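Local coordinates for conserved hypothetical protein (Xanthomonas campestris, PDB 1TTZ) that is of unknown function but, as a glutaredoxin family protein, probably takes part in thiol-disulfide redox chemistry, at residues A[10-13]-A[14-18]. Sequence-based numbering, arbitrary orientation.
Sequences DCHL and CDQAV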
ATOM      1  N   ASP A  10     -10.892  -1.356  -9.249  1.00 24.17           N
ATOM      2  CA  ASP A  10     -12.095  -0.583  -8.977  1.00 23.34           C
ATOM      3  C   ASP A  10     -12.270  -0.313  -7.480  1.00 21.89           C
ATOM      4  O   ASP A  10     -13.168  -0.863  -6.838  1.00 20.93           O
ATOM      5  CB  ASP A  10     -13.326  -1.314  -9.537  1.00 25.46           C
ATOM      6  CG  ASP A  10     -14.578  -0.452  -9.514  1.00 28.67           C
ATOM      7  OD1 ASP A  10     -14.512   0.693 -10.016  1.00 30.84           O
ATOM      8  OD2 ASP A  10     -15.623  -0.914  -9.002  1.00 29.43           O
ATOM      9  N   CYS A  11     -11.397   0.531  -6.933  1.00 19.22           N
ATOM     10  CA  CYS A  11     -11.458   0.897  -5.522  1.00 17.16           C
ATOM     11  C   CYS A  11     -10.914   2.305  -5.320  1.00 16.56           C
ATOM     12  O   CYS A  11      -9.739   2.572  -5.571  1.00 17.38           O
ATOM     13  CB  CYS A  11     -10.655  -0.086  -4.667  1.00 16.07           C
ATOM     14  SG  CYS A  11     -10.635   0.333  -2.906  1.00 15.07           S
ATOM     15  N   HIS A  12     -11.782   3.203  -4.868  1.00 14.09           N
ATOM     16  CA  HIS A  12     -11.404   4.587  -4.622  1.00 12.71           C
ATOM     17  C   HIS A  12     -10.312   4.702  -3.552  1.00 11.04           C
ATOM     18  O   HIS A  12      -9.438   5.564  -3.643  1.00 11.65           O
ATOM     19  CB  HIS A  12     -12.634   5.388  -4.193  1.00 12.32           C
ATOM     20  CG  HIS A  12     -12.330   6.799  -3.801  1.00 12.88           C
ATOM     21  ND1 HIS A  12     -11.879   7.743  -4.699  1.00 12.75           N
ATOM     22  CD2 HIS A  12     -12.396   7.423  -2.601  1.00 12.78           C
ATOM     23  CE1 HIS A  12     -11.681   8.887  -4.068  1.00 11.82           C
ATOM     24  NE2 HIS A  12     -11.987   8.720  -2.795  1.00 12.83           N
ATOM     25  N   LEU A  13     -10.364   3.842  -2.540  1.00  8.96           N
ATOM     26  CA  LEU A  13      -9.360   3.880  -1.473  1.00  8.06           C
ATOM     27  C   LEU A  13      -7.984   3.544  -2.029  1.00  6.41           C
ATOM     28  O   LEU A  13      -6.981   4.141  -1.636  1.00  5.25           O
ATOM     29  CB  LEU A  13      -9.715   2.898  -0.357  1.00  7.04           C
ATOM     30  CG  LEU A  13     -11.128   3.013   0.226  1.00  7.37           C
ATOM     31  CD1 LEU A  13     -11.248   2.082   1.424  1.00  5.68           C
ATOM     32  CD2 LEU A  13     -11.411   4.462   0.641  1.00  7.02           C
ATOM     33  N   CYS A  14      -7.944   2.584  -2.949  1.00  6.40           N
ATOM     34  CA  CYS A  14      -6.693   2.181  -3.571  1.00  7.75           C
ATOM     35  C   CYS A  14      -6.143   3.302  -4.445  1.00  7.12           C
ATOM     36  O   CYS A  14      -4.940   3.541  -4.472  1.00  5.83           O
ATOM     37  CB  CYS A  14      -6.889   0.909  -4.404  1.00  9.43           C
ATOM     38  SG  CYS A  14      -7.081  -0.608  -3.414  1.00 12.60           S
ATOM     39  N   ASP A  15      -7.024   3.996  -5.159  1.00  8.17           N
ATOM     40  CA  ASP A  15      -6.580   5.097  -6.001  1.00  7.72           C
ATOM     41  C   ASP A  15      -5.988   6.184  -5.125  1.00  7.20           C
ATOM     42  O   ASP A  15      -5.039   6.852  -5.517  1.00  7.53           O
ATOM     43  CB  ASP A  15      -7.738   5.692  -6.799  1.00  8.50           C
ATOM     44  CG  ASP A  15      -8.401   4.681  -7.702  1.00 10.05           C
ATOM     45  OD1 ASP A  15      -7.711   3.749  -8.171  1.00  8.05           O
ATOM     46  OD2 ASP A  15      -9.613   4.831  -7.944  1.00 11.33           O
ATOM     47  N   GLN A  16      -6.557   6.358  -3.934  1.00  8.28           N
ATOM     48  CA  GLN A  16      -6.068   7.370  -3.002  1.00  7.45           C
ATOM     49  C   GLN A  16      -4.690   7.005  -2.460  1.00  8.07           C
ATOM     50  O   GLN A  16      -3.873   7.883  -2.187  1.00  6.07           O
ATOM     51  CB  GLN A  16      -7.031   7.542  -1.830  1.00  6.75           C
ATOM     52  CG  GLN A  16      -8.386   8.118  -2.189  1.00  9.40           C
ATOM     53  CD  GLN A  16      -9.272   8.287  -0.963  1.00 10.22           C
ATOM     54  OE1 GLN A  16      -9.226   9.312  -0.280  1.00 13.87           O
ATOM     55  NE2 GLN A  16     -10.063   7.268  -0.664  1.00 10.64           N
ATOM     56  N   ALA A  17      -4.438   5.707  -2.289  1.00  7.35           N
ATOM     57  CA  ALA A  17      -3.139   5.258  -1.796  1.00  5.91           C
ATOM     58  C   ALA A  17      -2.104   5.628  -2.854  1.00  6.59           C
ATOM     59  O   ALA A  17      -1.008   6.079  -2.541  1.00  6.98           O
ATOM     60  CB  ALA A  17      -3.146   3.756  -1.571  1.00  4.62           C
ATOM     61  N   VAL A  18      -2.467   5.440  -4.115  1.00  6.50           N
ATOM     62  CA  VAL A  18      -1.564   5.769  -5.205  1.00  6.63           C
ATOM     63  C   VAL A  18      -1.157   7.246  -5.128  1.00  7.31           C
ATOM     64  O   VAL A  18       0.011   7.583  -5.323  1.00  4.45           O
ATOM     65  CB  VAL A  18      -2.228   5.485  -6.571  1.00  7.24           C
ATOM     66  CG1 VAL A  18      -1.313   5.943  -7.709  1.00  5.71           C
ATOM     67  CG2 VAL A  18      -2.520   3.992  -6.698  1.00  5.68           C
TER
HETATM   68  O   HOH W   1      -9.261   1.394  -8.370  1.00 19.84           O
HETATM   69  O   HOH W   2     -10.889   7.136  -7.087  1.00 19.23           O
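Gln-16 lays its side chain over one face of the His-12 ring, one turn earlier at the start of helix 12-23. Its CG sits 3.9 Å from the ring centroid, a CH-pi contact offset toward the rim. Beyond CG the chain is extended, which carries the amide along the imidazole until Gln-16 NE2 comes within 3.0 Å of His-12 CD2; the two planes lie 26° apart, stacked, and NE2 also adds a weak bond to His-12 O. Trp-61 touches both Gln-16 and Leu-13 from outside the helix.

At the ring's edge, in plane, a water bonded to His-12 ND1 donates to Asp-15 OD2. A second water accepts from Cys-11 N and donates to Asp-15 OD1 at 2.8 Å, so each carboxylate oxygen is tied through water to the first turn. Asp-15 N also bonds Cys-11 O at 3.1 Å.

Cys-11 is the N-cap. Its SG lies trans to the amide nitrogen and beside the carbonyl carbon (chi1 178°), which turns the sulfur back over the helix start to accept from Cys-14 N at 3.5 Å, with an N-H...S angle of 152°. Cys-11 SG and Cys-14 SG are 3.7 Å apart, too far for a disulfide, so none joins them in this structure. A CxxC at a helix start, one sulfur capping the first turn and close to the other without a bond, is consistent with a thioredoxin-type motif and a thiol-disulfide role.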